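Local structure of CymD (Pseudomonas putida, 6Z34) at residues A[12-17]-A[49-54]; A[29-34]-A[99-104]; A[315-318]-A[323-326]; A[176-179]-A[183-186]. The protein forms an outer-membrane channel of the FadL family that takes up monoaromatic hydrocarbons, probably by lateral diffusion through the barrel wall. One frame throughout, in Å; residues are numbered along the deposited sequence.

Interaction 1: residues A[12-17]-A[49-54]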
# COMPACT_ATOMS: atom_id res chain seq x y z
N VAL A 12 0.22 12.62 -9.90
CA VAL A 12 -0.63 12.79 -11.08
C VAL A 12 -1.83 11.85 -11.00
O VAL A 12 -2.98 12.26 -11.24
CB VAL A 12 0.20 12.54 -12.36
CG1 VAL A 12 -0.68 12.60 -13.57
CG2 VAL A 12 1.36 13.54 -12.48
N SER A 13 -1.56 10.58 -10.69
CA SER A 13 -2.63 9.63 -10.43
C SER A 13 -3.47 10.06 -9.23
O SER A 13 -4.71 10.12 -9.32
CB SER A 13 -2.02 8.26 -10.22
OG SER A 13 -2.87 7.45 -9.47
N GLN A 14 -2.83 10.40 -8.11
CA GLN A 14 -3.60 10.78 -6.92
C GLN A 14 -4.38 12.07 -7.15
O GLN A 14 -5.49 12.22 -6.64
CB GLN A 14 -2.68 10.94 -5.70
CG GLN A 14 -2.20 9.63 -5.08
CD GLN A 14 -1.24 9.84 -3.91
OE1 GLN A 14 -1.42 10.76 -3.12
NE2 GLN A 14 -0.23 8.99 -3.82
N GLY A 15 -3.81 13.02 -7.89
CA GLY A 15 -4.54 14.24 -8.17
C GLY A 15 -5.80 14.00 -8.98
O GLY A 15 -6.71 14.85 -8.98
N MET A 16 -5.87 12.86 -9.65
CA MET A 16 -7.00 12.49 -10.50
C MET A 16 -7.76 11.31 -9.91
O MET A 16 -8.23 10.43 -10.64
CB MET A 16 -6.50 12.17 -11.91
CG MET A 16 -5.74 13.34 -12.57
SD MET A 16 -5.42 13.13 -14.35
CE MET A 16 -3.82 12.41 -14.17
N GLY A 17 -7.85 11.25 -8.58
CA GLY A 17 -8.69 10.28 -7.91
C GLY A 17 -8.22 8.85 -7.96
O GLY A 17 -8.99 7.97 -7.58
N GLY A 49 10.10 11.92 -5.02
CA GLY A 49 8.87 12.43 -4.44
C GLY A 49 8.58 11.73 -3.14
O GLY A 49 9.29 10.80 -2.73
N MET A 50 7.50 12.18 -2.50
CA MET A 50 7.05 11.56 -1.27
C MET A 50 5.56 11.82 -1.09
O MET A 50 5.00 12.78 -1.62
CB MET A 50 7.82 12.09 -0.07
CG MET A 50 7.62 13.57 0.12
SD MET A 50 8.87 14.17 1.23
CE MET A 50 10.34 13.51 0.45
N ASP A 51 4.95 10.94 -0.30
CA ASP A 51 3.60 11.11 0.22
C ASP A 51 3.69 11.46 1.70
O ASP A 51 4.50 10.88 2.43
CB ASP A 51 2.76 9.85 0.03
CG ASP A 51 2.32 9.63 -1.41
OD1 ASP A 51 2.73 10.41 -2.30
OD2 ASP A 51 1.57 8.66 -1.66
N ILE A 52 2.87 12.41 2.12
CA ILE A 52 2.81 12.88 3.49
C ILE A 52 1.38 12.66 3.95
O ILE A 52 0.46 13.38 3.53
CB ILE A 52 3.21 14.36 3.60
CG1 ILE A 52 4.47 14.63 2.77
CG2 ILE A 52 3.41 14.72 5.04
CD1 ILE A 52 5.14 15.91 3.09
N ILE A 53 1.19 11.64 4.78
CA ILE A 53 -0.13 11.21 5.20
C ILE A 53 -0.32 11.61 6.66
O ILE A 53 0.41 11.15 7.53
CB ILE A 53 -0.31 9.69 5.04
CG1 ILE A 53 -0.14 9.32 3.57
CG2 ILE A 53 -1.69 9.25 5.59
CD1 ILE A 53 0.92 8.27 3.32
N THR A 54 -1.30 12.48 6.90
CA THR A 54 -1.78 12.78 8.24
C THR A 54 -3.22 12.28 8.37
O THR A 54 -4.04 12.49 7.48
CB THR A 54 -1.73 14.28 8.52
OG1 THR A 54 -2.38 14.99 7.45
CG2 THR A 54 -0.28 14.74 8.62
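The N-terminal hatch that plugs a FadL-type barrel is tied to the wall here by one side-chain bond, from Q14 on the hatch helix 10-15 to D51 on strand 43-58. The two backbones stay well apart, with Q14 CA and D51 CA 10.1 Å from each other, so each side chain has to reach across the gap toward the other, Q14 from the hatch and D51 from the wall. Q14 manages it with CG beside its backbone N (chi1 -75°) and an extended chain beyond, which carries the amide clear of the helix. NE2 then donates to D51 OD2 at 2.8 Å, and the N-H...O angle of 161° is fairly straight. The amide and carboxylate planes stand nearly perpendicular. D51 is gripped a second time through OD1, which bonds S429 OG on the neighbouring strand 422-437, so the two carboxylate oxygens are shared between hatch and wall. With both residues buried, these two bonds probably help to offset the cost of a carboxylate in the barrel interior. Just beyond Q14 the helix ends in a Schellman motif with G17 at C-prime. The acceptor OD2 is met on its syn side, with NE2 28° out of the carboxylate plane.

Interaction 2: residues A[29-34]-A[99-104]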
# COMPACT_ATOMS: atom_id res chain seq x y z
N GLY A 29 3.89 4.49 -13.30
CA GLY A 29 3.25 3.39 -14.01
C GLY A 29 3.86 2.05 -13.68
O GLY A 29 3.18 1.02 -13.72
N MET A 30 5.15 2.03 -13.35
CA MET A 30 5.84 0.87 -12.78
C MET A 30 5.00 0.15 -11.72
O MET A 30 5.04 -1.08 -11.59
CB MET A 30 7.17 1.32 -12.14
CG MET A 30 8.36 1.16 -13.03
SD MET A 30 9.95 1.64 -12.33
CE MET A 30 9.63 3.25 -11.67
N MET A 31 4.25 0.93 -10.94
CA MET A 31 3.50 0.38 -9.82
C MET A 31 2.00 0.36 -10.08
O MET A 31 1.24 0.07 -9.16
CB MET A 31 3.77 1.17 -8.54
CG MET A 31 5.19 1.02 -8.01
SD MET A 31 5.60 -0.67 -7.47
CE MET A 31 4.17 -1.07 -6.51
N LEU A 32 1.56 0.69 -11.30
CA LEU A 32 0.14 0.60 -11.60
C LEU A 32 -0.02 -0.25 -12.85
O LEU A 32 -0.10 -1.48 -12.76
CB LEU A 32 -0.49 1.98 -11.78
CG LEU A 32 -1.99 1.96 -11.44
CD1 LEU A 32 -2.41 3.27 -10.81
CD2 LEU A 32 -2.88 1.63 -12.63
N ASN A 33 -0.03 0.39 -14.01
CA ASN A 33 -0.00 -0.35 -15.27
C ASN A 33 1.29 0.01 -15.97
O ASN A 33 1.41 1.10 -16.57
CB ASN A 33 -1.23 -0.06 -16.14
CG ASN A 33 -1.23 -0.88 -17.44
OD1 ASN A 33 -0.38 -1.78 -17.65
ND2 ASN A 33 -2.18 -0.58 -18.33
N PRO A 34 2.30 -0.85 -15.90
CA PRO A 34 3.58 -0.54 -16.55
C PRO A 34 3.48 -0.37 -18.06
O PRO A 34 4.39 0.22 -18.65
CB PRO A 34 4.48 -1.72 -16.16
CG PRO A 34 3.57 -2.75 -15.55
CD PRO A 34 2.37 -2.05 -15.04
N GLY A 99 12.64 1.20 -9.35
CA GLY A 99 12.38 2.23 -8.36
C GLY A 99 12.22 1.65 -6.97
O GLY A 99 12.44 0.46 -6.74
N ALA A 100 11.87 2.53 -6.05
CA ALA A 100 11.61 2.13 -4.67
C ALA A 100 10.42 2.94 -4.21
O ALA A 100 10.49 4.18 -4.16
CB ALA A 100 12.82 2.37 -3.77
N PHE A 101 9.33 2.23 -3.89
CA PHE A 101 8.06 2.83 -3.54
C PHE A 101 7.68 2.34 -2.14
O PHE A 101 7.54 1.13 -1.92
CB PHE A 101 6.98 2.44 -4.55
CG PHE A 101 7.22 2.99 -5.92
CD1 PHE A 101 8.08 2.35 -6.80
CD2 PHE A 101 6.59 4.15 -6.33
CE1 PHE A 101 8.30 2.87 -8.07
CE2 PHE A 101 6.81 4.67 -7.62
CZ PHE A 101 7.68 4.03 -8.47
N ALA A 102 7.52 3.27 -1.22
CA ALA A 102 7.29 2.97 0.18
C ALA A 102 5.87 3.36 0.55
O ALA A 102 5.31 4.33 0.01
CB ALA A 102 8.29 3.70 1.07
N SER A 103 5.29 2.60 1.46
CA SER A 103 4.02 2.96 2.08
C SER A 103 4.14 2.77 3.58
O SER A 103 4.80 1.84 4.05
CB SER A 103 2.85 2.15 1.50
OG SER A 103 2.84 0.82 1.98
N ASP A 104 3.48 3.67 4.32
CA ASP A 104 3.55 3.77 5.77
C ASP A 104 2.16 4.10 6.28
O ASP A 104 1.46 4.92 5.67
CB ASP A 104 4.55 4.86 6.18
CG ASP A 104 5.19 4.61 7.54
OD1 ASP A 104 4.75 3.69 8.27
OD2 ASP A 104 6.15 5.35 7.88
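G99 on strand 94-107 meets M30 of the hatch first: M30 SD lies 4.0 Å from G99 N, where the strand has no side chain in the way. The absence of a side chain at G99 leaves space on the hatch side that M30 CE and the F101 ring fill. A100, next along, turns its side chain away from the hatch. F101 then carries most of the contact. Its CG sits beside the backbone N (chi1 -65°), and the ring reaches in to the short 3-10 turn 29-31, where two methionines take it from different sides. M31 CG lies over the centre of one face, 3.5 Å from the ring centroid, as a CH-pi contact. Because the M31 chain bends at chi2 and chi3, its sulfur stays close to the same ring: M31 SD is 4.6 Å from the F101 centroid and approaches obliquely, 35° off the normal. M30 comes in at the edge instead, its CE in the ring plane and 3.8 Å from F101 CZ, the two side chains crossing at about a right angle. The backbone of the turn is also tied to the wall, M30 O accepting a hydrogen bond from S156 OG. This is a Met-aromatic contact within the buried packing of a FadL-family hatch against the inner side of its barrel.

Interaction 3: residues A[315-318]-A[323-326]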
# COMPACT_ATOMS: atom_id res chain seq x y z
N ASN A 315 3.36 -16.59 16.47
CA ASN A 315 4.10 -17.41 17.41
C ASN A 315 5.17 -16.58 18.11
O ASN A 315 5.92 -15.85 17.46
CB ASN A 315 4.75 -18.62 16.72
CG ASN A 315 3.78 -19.38 15.84
OD1 ASN A 315 2.56 -19.26 16.01
ND2 ASN A 315 4.30 -20.20 14.94
N PHE A 316 5.21 -16.68 19.43
CA PHE A 316 6.21 -16.03 20.26
C PHE A 316 6.95 -17.10 21.04
O PHE A 316 6.32 -18.02 21.58
CB PHE A 316 5.55 -15.01 21.21
CG PHE A 316 6.40 -14.61 22.38
CD1 PHE A 316 7.20 -13.47 22.32
CD2 PHE A 316 6.38 -15.35 23.57
CE1 PHE A 316 7.98 -13.08 23.41
CE2 PHE A 316 7.16 -14.98 24.66
CZ PHE A 316 7.96 -13.85 24.59
N LYS A 317 8.27 -17.01 21.07
CA LYS A 317 9.10 -17.99 21.77
C LYS A 317 10.02 -17.24 22.71
O LYS A 317 10.80 -16.39 22.28
CB LYS A 317 9.89 -18.88 20.79
CG LYS A 317 11.30 -19.23 21.26
CD LYS A 317 11.92 -20.36 20.45
CE LYS A 317 13.40 -20.44 20.71
NZ LYS A 317 14.03 -19.21 20.14
N GLN A 318 9.90 -17.54 24.01
CA GLN A 318 10.60 -16.78 25.04
C GLN A 318 12.09 -17.14 25.02
O GLN A 318 12.46 -18.31 25.10
CB GLN A 318 9.98 -17.08 26.40
CG GLN A 318 10.62 -16.40 27.58
CD GLN A 318 10.09 -16.97 28.90
OE1 GLN A 318 9.97 -18.18 29.06
NE2 GLN A 318 9.76 -16.10 29.84
N ASP A 323 10.13 -21.43 25.88
CA ASP A 323 8.70 -21.59 26.09
C ASP A 323 7.95 -20.69 25.12
O ASP A 323 8.26 -19.49 25.01
CB ASP A 323 8.32 -21.25 27.53
CG ASP A 323 8.60 -22.38 28.50
OD1 ASP A 323 9.74 -22.90 28.53
OD2 ASP A 323 7.68 -22.75 29.26
N THR A 324 6.96 -21.25 24.43
CA THR A 324 6.28 -20.55 23.37
C THR A 324 4.81 -20.31 23.71
O THR A 324 4.24 -20.95 24.59
CB THR A 324 6.36 -21.31 22.04
OG1 THR A 324 5.58 -22.51 22.12
CG2 THR A 324 7.80 -21.67 21.73
N ILE A 325 4.23 -19.37 22.99
CA ILE A 325 2.79 -19.13 22.99
C ILE A 325 2.38 -18.95 21.54
O ILE A 325 3.01 -18.19 20.81
CB ILE A 325 2.41 -17.91 23.85
CG1 ILE A 325 0.89 -17.75 23.88
CG2 ILE A 325 3.09 -16.63 23.38
CD1 ILE A 325 0.29 -18.60 24.93
N ASN A 326 1.37 -19.70 21.11
CA ASN A 326 0.97 -19.72 19.72
C ASN A 326 -0.45 -19.19 19.59
O ASN A 326 -1.26 -19.31 20.50
CB ASN A 326 1.04 -21.13 19.15
CG ASN A 326 2.46 -21.62 19.03
OD1 ASN A 326 3.34 -20.92 18.52
ND2 ASN A 326 2.71 -22.82 19.52
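F316 and I325 form the central hydrogen-bonded pair of an antiparallel beta hairpin, strands 313-318 and 324-328. Backbone bonds come first: F316 N donates to I325 O at 3.0 Å, I325 N returns to F316 O at 2.9 Å, and toward the turn Q318 N reaches D323 O at 2.7 Å. F316 O also receives a CA-H...O contact from T324 CA, at 3.1 Å. N315 with N326 and K317 with T324 are the non-hydrogen-bonded pairs.

Apolar contacts lie on both faces. On one, F316 CD2 touches I325 CG2 at 3.5 Å; F316 gets there with CG anti to its N (chi1 161°), and L188, M189 and L255 pack round the pair. On the other, K317 CB rests on T324 CG2 at 3.6 Å, while the lysine's end leads away.

Among the polar side chains, the amides of N315 and N326 lie against each other with their planes 73° apart. Cutting N315 back to an alanine would remove one of these amides and probably leave that of N326 without its neighbour and freer to turn. At the turn, Q318 OE1 is held by T321 OG1.

The chemistry implies a two-sided ribbon, backbone bonds fixing its register, with F316 and I325 packed against apolar neighbours and the asparagines, K317 and T324 on the more polar side.

Interaction 4: residues A[176-179]-A[183-186]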
# COMPACT_ATOMS: atom_id res chain seq x y z
N GLY A 176 -9.27 -17.04 27.34
CA GLY A 176 -10.17 -18.16 27.58
C GLY A 176 -11.02 -18.57 26.39
O GLY A 176 -11.02 -19.74 26.00
N THR A 177 -11.76 -17.62 25.81
CA THR A 177 -12.54 -17.89 24.60
C THR A 177 -11.67 -18.49 23.51
O THR A 177 -12.13 -19.34 22.74
CB THR A 177 -13.21 -16.60 24.11
OG1 THR A 177 -14.39 -16.34 24.88
CG2 THR A 177 -13.58 -16.70 22.63
N LEU A 178 -10.41 -18.10 23.47
CA LEU A 178 -9.46 -18.54 22.47
C LEU A 178 -8.70 -19.79 22.89
O LEU A 178 -8.18 -20.51 22.02
CB LEU A 178 -8.53 -17.35 22.19
CG LEU A 178 -7.59 -16.92 21.08
CD1 LEU A 178 -8.26 -16.50 19.77
CD2 LEU A 178 -6.87 -15.72 21.70
N VAL A 179 -8.63 -20.10 24.19
CA VAL A 179 -8.05 -21.37 24.62
C VAL A 179 -9.06 -22.50 24.45
O VAL A 179 -8.68 -23.65 24.18
CB VAL A 179 -7.53 -21.32 26.08
CG1 VAL A 179 -8.67 -21.32 27.08
CG2 VAL A 179 -6.62 -22.51 26.36
N GLN A 183 -7.34 -22.05 19.81
CA GLN A 183 -6.61 -21.03 19.08
C GLN A 183 -5.33 -20.55 19.77
O GLN A 183 -4.46 -19.99 19.09
CB GLN A 183 -7.52 -19.82 18.79
CG GLN A 183 -8.99 -20.19 18.58
CD GLN A 183 -9.85 -19.01 18.14
OE1 GLN A 183 -10.51 -18.38 18.96
NE2 GLN A 183 -9.76 -18.66 16.86
N VAL A 184 -5.21 -20.70 21.08
CA VAL A 184 -3.96 -20.44 21.79
C VAL A 184 -3.31 -21.77 22.13
O VAL A 184 -3.99 -22.73 22.54
CB VAL A 184 -4.18 -19.62 23.07
CG1 VAL A 184 -2.86 -19.11 23.60
CG2 VAL A 184 -5.13 -18.51 22.80
N SER A 185 -2.00 -21.83 22.01
CA SER A 185 -1.26 -23.01 22.41
C SER A 185 0.07 -22.57 23.00
O SER A 185 0.39 -21.37 23.05
CB SER A 185 -1.07 -23.97 21.23
OG SER A 185 -2.28 -24.15 20.53
N GLY A 186 0.85 -23.53 23.45
CA GLY A 186 2.20 -23.22 23.84
C GLY A 186 2.37 -23.34 25.34
O GLY A 186 1.46 -23.03 26.12
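The flat side-chain group here is the Q183 amide, and L178 lies over one of its faces: L178 CD1 sits 3.4 Å from Q183 CD. L178 gets there with CG anti to the backbone N (chi1 -160°), which swings the isobutyl group across the glutamine at about a right angle. The other flat group is the L178 carbonyl, and two N-H groups share its oxygen. Q183 N donates to L178 O at 2.8 Å, almost straight down the C=O direction. V184 N donates to L178 O at 3.1 Å from above the carbonyl plane, 49° out of it, well off a lone pair. One carbonyl near the end of helix 172-180 is thus gripped twice, which pins the chain as it turns back into the short strand 184-185.

V184 packs against another side of the leucine, its CG2 3.4 Å from L178 CG, closer than usual for two carbons. V184 CG2 is also 3.5 Å from L178 CD2, so the fit is tight. L178 and V184 both continue onto L327 of strand 324-328, and V184 reaches M189 as well.

With a glycine in place of Q183, the cover over L178 CD1 would be lost, and the leucine is likely to have more room to turn.

The contact is a helix-to-strand turn in the excursion between strands 151-171 and 198-229, in the helix-bearing loop region that caps the extracellular end of FadL-family barrels.

In the fold
From the N terminus, interaction 1 runs from helix 10-15 to the first barrel strand, 43-58. Interaction 2 opens at 29-34, before interaction 1 has closed, and ends on strand 94-107, so the two loops cross; their centres are about 12 Å apart, and together they fasten the hatch to neighbouring parts of the wall. Interaction 4 closes a short turn at 176-186, and interaction 3 a hairpin at 315-326, both far from the hatch, with nearest atoms about 22 to 30 Å away. These two lie in series yet touch: N326 N probably donates to S185 O at 2.7 Å, joining strand 184-185 to strand 324-328 and linking two separate loop excursions.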